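Local coordinates for cytochrome c (Pseudomonas aeruginosa, PDB 6RTE), which oxidises dihydro-heme d1 in heme d1 biosynthesis, with a heme c-bearing domain alongside an eight-bladed beta-propeller, at residues 312-317 with 337-342; 413-418 with 478-483. One frame throughout, in Å; residues are numbered along the deposited sequence.

Both contacts lie within the eight-bladed beta-propeller. They come in series along the chain, contact 1 closing before contact 2 opens. Their centres are 32 Å apart and their nearest atoms about 13 Å, so they do not touch. Contact 1 stays inside one antiparallel sheet, bridging strands 314-315 and 336-340 across strand 325-330 between them. Contact 2 joins two sheets, strand 413-417 of one blade to the turn before strand 482-488 of the next. The blade 362-397 intervenes along the chain. Together the pair illustrates two levels of propeller packing: apolar cover over a single blade, and contact between successive blades.

Contact 1 (312-317 with 337-342); sequences DYLDDF and EVIELD
Leu314 and Ile339 meet over one face of a propeller blade, the antiparallel sheet in which strand 325-330 runs between strands 314-315 and 336-340. The register supports this skip-one relation: the closest CA atoms across the contact, Leu314 CA and Glu337 CA, are 8.2 Å apart, too far for neighbouring strands. Backbone hydrogen bonds of Asp315 with Ser329 and of Glu337 with Gly328 tie each segment to the strand between.

The two side chains reach toward each other tip to tip, and Leu314 CD1 lies 3.4 Å from Ile339 CD1. Leu314 points toward 337-342 from its backbone, and a chi1 of -159°, with CG anti to N, then sets where the branch carrying CD1 goes. Ile339 answers with an extended CG1 branch (chi2 176°), which carries its terminal methyl out to the meeting point. Glu337 CB lies 4.3 Å from the same methyl, Leu314 CD1, so the aliphatic root of the glutamate adds to the cover. Its polar end is employed otherwise, OE1 being hydrogen-bonded to Ser349 OG.

Of the 102 Å² buried between the segments, Leu314 supplies 55 Å². Leu326 of the middle strand also touches Leu314, while Val310 packs on Ile339. The other Leu314 methyl is modelled too close to Phe317, so the placement of the leucine branches is doubtful and nothing is concluded from the shortness of the methyl-methyl approach. The more secure inference concerns chemistry: only saturated carbons meet directly, so this contact adds dispersion and the exclusion of water, without the directionality of polar bonds, to a sheet whose strands are held by backbone bonds through 325-330.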
loop_
_atom_site.group_PDB
_atom_site.type_symbol
_atom_site.label_atom_id
_atom_site.label_comp_id
_atom_site.label_asym_id
_atom_site.label_seq_id
_atom_site.Cartn_x
_atom_site.Cartn_y
_atom_site.Cartn_z
ATOM N N ASP A 312 -8.809 19.916 10.899
ATOM C CA ASP A 312 -8.905 19.774 9.455
ATOM C C ASP A 312 -8.824 18.300 9.091
ATOM O O ASP A 312 -8.344 17.475 9.873
ATOM C CB ASP A 312 -7.798 20.555 8.740
ATOM C CG ASP A 312 -8.118 20.809 7.284
ATOM O OD1 ASP A 312 -9.161 21.440 7.004
ATOM O OD2 ASP A 312 -7.328 20.383 6.420
ATOM N N TYR A 313 -9.307 17.970 7.892
ATOM C CA TYR A 313 -9.165 16.611 7.385
ATOM C C TYR A 313 -7.706 16.195 7.464
ATOM O O TYR A 313 -6.806 16.952 7.087
ATOM C CB TYR A 313 -9.663 16.498 5.947
ATOM C CG TYR A 313 -11.106 16.901 5.776
ATOM C CD1 TYR A 313 -12.131 16.101 6.252
ATOM C CD2 TYR A 313 -11.440 18.090 5.139
ATOM C CE1 TYR A 313 -13.452 16.467 6.105
ATOM C CE2 TYR A 313 -12.763 18.467 4.982
ATOM C CZ TYR A 313 -13.764 17.654 5.468
ATOM O OH TYR A 313 -15.079 18.020 5.317
ATOM N N LEU A 314 -7.476 14.987 7.956
ATOM C CA LEU A 314 -6.135 14.523 8.275
ATOM C C LEU A 314 -6.012 13.087 7.808
ATOM O O LEU A 314 -6.795 12.232 8.229
ATOM C CB LEU A 314 -5.877 14.654 9.783
ATOM C CG LEU A 314 -4.433 14.704 10.272
ATOM C CD1 LEU A 314 -4.315 15.384 11.621
ATOM C CD2 LEU A 314 -3.922 13.311 10.385
ATOM N N ASP A 315 -5.065 12.827 6.909
ATOM C CA ASP A 315 -4.735 11.458 6.522
ATOM C C ASP A 315 -3.227 11.374 6.285
ATOM O O ASP A 315 -2.469 12.289 6.628
ATOM C CB ASP A 315 -5.558 11.021 5.300
ATOM C CG ASP A 315 -5.190 11.772 4.046
ATOM O OD1 ASP A 315 -4.815 12.958 4.153
ATOM O OD2 ASP A 315 -5.276 11.172 2.951
ATOM N N ASP A 316 -2.791 10.262 5.706
ATOM C CA ASP A 316 -1.371 9.975 5.504
ATOM C C ASP A 316 -0.596 10.151 6.816
ATOM O O ASP A 316 0.302 10.990 6.943
ATOM C CB ASP A 316 -0.789 10.855 4.392
ATOM C CG ASP A 316 0.402 10.207 3.698
ATOM O OD1 ASP A 316 0.548 8.967 3.794
ATOM O OD2 ASP A 316 1.193 10.932 3.059
ATOM N N PHE A 317 -0.967 9.334 7.799
ATOM C CA PHE A 317 -0.347 9.390 9.114
ATOM C C PHE A 317 1.088 8.868 9.068
ATOM O O PHE A 317 1.390 7.900 8.365
ATOM C CB PHE A 317 -1.118 8.532 10.131
ATOM C CG PHE A 317 -2.561 8.911 10.333
ATOM C CD1 PHE A 317 -3.096 10.081 9.836
ATOM C CD2 PHE A 317 -3.389 8.066 11.055
ATOM C CE1 PHE A 317 -4.443 10.382 10.053
ATOM C CE2 PHE A 317 -4.712 8.373 11.280
ATOM C CZ PHE A 317 -5.238 9.534 10.788
ATOM N N GLU A 337 0.765 18.303 10.651
ATOM C CA GLU A 337 0.089 18.519 11.926
ATOM C C GLU A 337 0.513 17.428 12.895
ATOM O O GLU A 337 0.368 16.235 12.592
ATOM C CB GLU A 337 -1.431 18.514 11.751
ATOM C CG GLU A 337 -1.966 19.605 10.834
ATOM C CD GLU A 337 -1.917 20.986 11.472
ATOM O OE1 GLU A 337 -2.029 21.077 12.712
ATOM O OE2 GLU A 337 -1.764 21.982 10.732
ATOM N N VAL A 338 1.030 17.829 14.053
ATOM C CA VAL A 338 1.441 16.893 15.096
ATOM C C VAL A 338 0.334 16.818 16.137
ATOM O O VAL A 338 0.031 17.811 16.808
ATOM C CB VAL A 338 2.773 17.308 15.741
ATOM C CG1 VAL A 338 3.198 16.275 16.784
ATOM C CG2 VAL A 338 3.851 17.465 14.684
ATOM N N ILE A 339 -0.258 15.639 16.277
ATOM C CA ILE A 339 -1.314 15.381 17.248
ATOM C C ILE A 339 -0.790 14.395 18.280
ATOM O O ILE A 339 -0.060 13.457 17.937
ATOM C CB ILE A 339 -2.584 14.827 16.567
ATOM C CG1 ILE A 339 -3.282 15.936 15.775
ATOM C CG2 ILE A 339 -3.517 14.202 17.606
ATOM C CD1 ILE A 339 -4.491 15.461 14.990
ATOM N N GLU A 340 -1.161 14.605 19.537
ATOM C CA GLU A 340 -0.922 13.618 20.581
ATOM C C GLU A 340 -2.084 12.630 20.585
ATOM O O GLU A 340 -3.249 13.039 20.531
ATOM C CB GLU A 340 -0.774 14.282 21.945
ATOM C CG GLU A 340 -0.354 13.316 23.031
ATOM C CD GLU A 340 0.065 14.012 24.303
ATOM O OE1 GLU A 340 -0.082 15.250 24.387
ATOM O OE2 GLU A 340 0.548 13.315 25.220
ATOM N N LEU A 341 -1.764 11.334 20.646
ATOM C CA LEU A 341 -2.785 10.312 20.423
ATOM C C LEU A 341 -3.761 10.221 21.593
ATOM O O LEU A 341 -4.980 10.204 21.391
ATOM C CB LEU A 341 -2.125 8.955 20.166
ATOM C CG LEU A 341 -2.060 8.518 18.703
ATOM C CD1 LEU A 341 -1.508 7.108 18.594
ATOM C CD2 LEU A 341 -3.427 8.589 18.032
ATOM N N ASP A 342 -3.245 10.148 22.821
ATOM C CA ASP A 342 -4.098 10.058 24.001
ATOM C C ASP A 342 -5.185 11.123 23.981
ATOM O O ASP A 342 -6.364 10.820 23.769
ATOM C CB ASP A 342 -3.274 10.212 25.282
ATOM C CG ASP A 342 -2.244 9.126 25.442
ATOM O OD1 ASP A 342 -2.410 8.061 24.813
ATOM O OD2 ASP A 342 -1.275 9.338 26.200
#

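Contact 2 (413-418 with 478-483); sequences YAWTDT and HSLEEV
Two aromatic rings of strand 413-417, those of Tyr413 and Trp415, receive the same methyl of Leu480. Leu480 CD2 approaches each obliquely, 4.5 Å from Tyr413 CE2 and 4.4 Å from Trp415 CH2. Leu480 buries 49 Å² of the 103 Å² shared by the segments, against 30 Å² for Tyr413 and 19 Å² for Trp415. The ring planes are inclined by about 70°, and the one methyl reaches both. At the indole edge, and in its plane, lies Tyr413 O, 3.3 Å from Trp415 CD1. The indole N-H edge is also engaged, NE1 bonding to Ser411 OG, and Phe454 meets the ring edge-to-face. These neighbours help fix the rotation of the indole.

Successive propeller blades come together here: the aromatic pair belongs to the sheet spanning 405-441, whereas Leu480 sits in the turn between strands 470-476 and 482-488 of the following sheet. Leu429 of the first sheet touches all three side chains, and His439 adds to the surroundings of Leu480.

The turn that presents the leucine has its own internal bonding. Ser479 OG accepts from Glu481 N at 3.3 Å and 152°, an ST turn straddling Leu480, whose backbone is left-handed (phi 75°). Just upstream, Asp476 OD1 takes the N-H groups of both His478 and Ser479.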
loop_
_atom_site.group_PDB
_atom_site.type_symbol
_atom_site.label_atom_id
_atom_site.label_comp_id
_atom_site.label_asym_id
_atom_site.label_seq_id
_atom_site.Cartn_x
_atom_site.Cartn_y
_atom_site.Cartn_z
ATOM N N TYR A 413 22.952 5.775 5.466
ATOM C CA TYR A 413 22.225 6.648 4.557
ATOM C C TYR A 413 20.727 6.384 4.646
ATOM O O TYR A 413 20.289 5.285 4.998
ATOM C CB TYR A 413 22.659 6.451 3.095
ATOM C CG TYR A 413 24.142 6.267 2.892
ATOM C CD1 TYR A 413 25.008 7.356 2.905
ATOM C CD2 TYR A 413 24.678 5.007 2.664
ATOM C CE1 TYR A 413 26.366 7.192 2.712
ATOM C CE2 TYR A 413 26.036 4.832 2.464
ATOM C CZ TYR A 413 26.877 5.927 2.492
ATOM O OH TYR A 413 28.232 5.754 2.296
ATOM N N ALA A 414 19.952 7.411 4.317
ATOM C CA ALA A 414 18.532 7.267 4.019
ATOM C C ALA A 414 18.367 7.216 2.503
ATOM O O ALA A 414 18.862 8.096 1.791
ATOM C CB ALA A 414 17.720 8.420 4.607
ATOM N N TRP A 415 17.671 6.195 2.018
ATOM C CA TRP A 415 17.560 5.925 0.590
ATOM C C TRP A 415 16.202 6.417 0.104
ATOM O O TRP A 415 15.164 5.963 0.595
ATOM C CB TRP A 415 17.717 4.427 0.309
ATOM C CG TRP A 415 18.988 3.800 0.841
ATOM C CD1 TRP A 415 19.530 3.954 2.089
ATOM C CD2 TRP A 415 19.857 2.897 0.139
ATOM N NE1 TRP A 415 20.687 3.218 2.199
ATOM C CE2 TRP A 415 20.906 2.556 1.019
ATOM C CE3 TRP A 415 19.848 2.345 -1.142
ATOM C CZ2 TRP A 415 21.935 1.692 0.654
ATOM C CZ3 TRP A 415 20.875 1.489 -1.505
ATOM C CH2 TRP A 415 21.904 1.172 -0.612
ATOM N N THR A 416 16.207 7.336 -0.864
ATOM C CA THR A 416 14.966 7.889 -1.399
ATOM C C THR A 416 15.117 8.053 -2.913
ATOM O O THR A 416 16.042 7.514 -3.527
ATOM C CB THR A 416 14.608 9.198 -0.679
ATOM O OG1 THR A 416 13.267 9.580 -1.015
ATOM C CG2 THR A 416 15.568 10.317 -1.063
ATOM N N ASP A 417 14.198 8.796 -3.528
ATOM C CA ASP A 417 14.077 8.804 -4.980
ATOM C C ASP A 417 13.464 10.120 -5.445
ATOM O O ASP A 417 13.124 10.988 -4.637
ATOM C CB ASP A 417 13.213 7.625 -5.446
ATOM C CG ASP A 417 11.809 7.676 -4.861
ATOM O OD1 ASP A 417 11.059 8.617 -5.201
ATOM O OD2 ASP A 417 11.459 6.790 -4.046
ATOM N N THR A 418 13.336 10.259 -6.772
ATOM C CA THR A 418 12.502 11.290 -7.391
ATOM C C THR A 418 11.485 10.585 -8.287
ATOM O O THR A 418 11.274 10.967 -9.449
ATOM C CB THR A 418 13.337 12.296 -8.184
ATOM O OG1 THR A 418 13.862 11.674 -9.360
ATOM C CG2 THR A 418 14.490 12.830 -7.332
ATOM N N HIS A 478 27.000 -1.442 1.529
ATOM C CA HIS A 478 28.169 -0.685 1.964
ATOM C C HIS A 478 29.091 -0.320 0.805
ATOM O O HIS A 478 29.446 0.851 0.645
ATOM C CB HIS A 478 28.934 -1.478 3.027
ATOM C CG HIS A 478 28.142 -1.716 4.276
ATOM N ND1 HIS A 478 27.954 -0.741 5.233
ATOM C CD2 HIS A 478 27.475 -2.809 4.715
ATOM C CE1 HIS A 478 27.211 -1.226 6.212
ATOM N NE2 HIS A 478 26.907 -2.479 5.922
ATOM N N SER A 479 29.486 -1.302 -0.010
ATOM C CA SER A 479 30.266 -1.002 -1.205
ATOM C C SER A 479 29.444 -0.228 -2.229
ATOM O O SER A 479 29.999 0.574 -2.989
ATOM C CB SER A 479 30.794 -2.296 -1.826
ATOM O OG SER A 479 29.824 -2.882 -2.678
ATOM N N LEU A 480 28.131 -0.461 -2.268
ATOM C CA LEU A 480 27.189 0.219 -3.156
ATOM C C LEU A 480 27.276 -0.264 -4.599
ATOM O O LEU A 480 26.839 0.443 -5.508
ATOM C CB LEU A 480 27.378 1.741 -3.125
ATOM C CG LEU A 480 27.344 2.411 -1.749
ATOM C CD1 LEU A 480 27.114 3.912 -1.901
ATOM C CD2 LEU A 480 26.280 1.792 -0.843
ATOM N N GLU A 481 27.807 -1.458 -4.836
ATOM C CA GLU A 481 27.949 -1.999 -6.180
ATOM C C GLU A 481 26.823 -2.987 -6.467
ATOM O O GLU A 481 26.352 -3.693 -5.573
ATOM C CB GLU A 481 29.305 -2.696 -6.349
ATOM C CG GLU A 481 30.511 -1.876 -5.896
ATOM C CD GLU A 481 31.107 -1.004 -6.998
ATOM O OE1 GLU A 481 30.615 -1.053 -8.147
ATOM O OE2 GLU A 481 32.078 -0.271 -6.710
ATOM N N GLU A 482 26.391 -3.034 -7.724
ATOM C CA GLU A 482 25.364 -3.989 -8.110
ATOM C C GLU A 482 25.918 -5.405 -8.038
ATOM O O GLU A 482 26.969 -5.704 -8.617
ATOM C CB GLU A 482 24.843 -3.711 -9.516
ATOM C CG GLU A 482 23.928 -4.823 -10.037
ATOM C CD GLU A 482 23.314 -4.510 -11.386
ATOM O OE1 GLU A 482 23.272 -3.321 -11.760
ATOM O OE2 GLU A 482 22.871 -5.457 -12.069
ATOM N N VAL A 483 25.189 -6.279 -7.347
ATOM C CA VAL A 483 25.591 -7.662 -7.168
ATOM C C VAL A 483 24.750 -8.628 -7.997
ATOM O O VAL A 483 25.271 -9.669 -8.423
ATOM C CB VAL A 483 25.528 -8.035 -5.668
ATOM C CG1 VAL A 483 25.698 -9.533 -5.476
ATOM C CG2 VAL A 483 26.588 -7.266 -4.886
#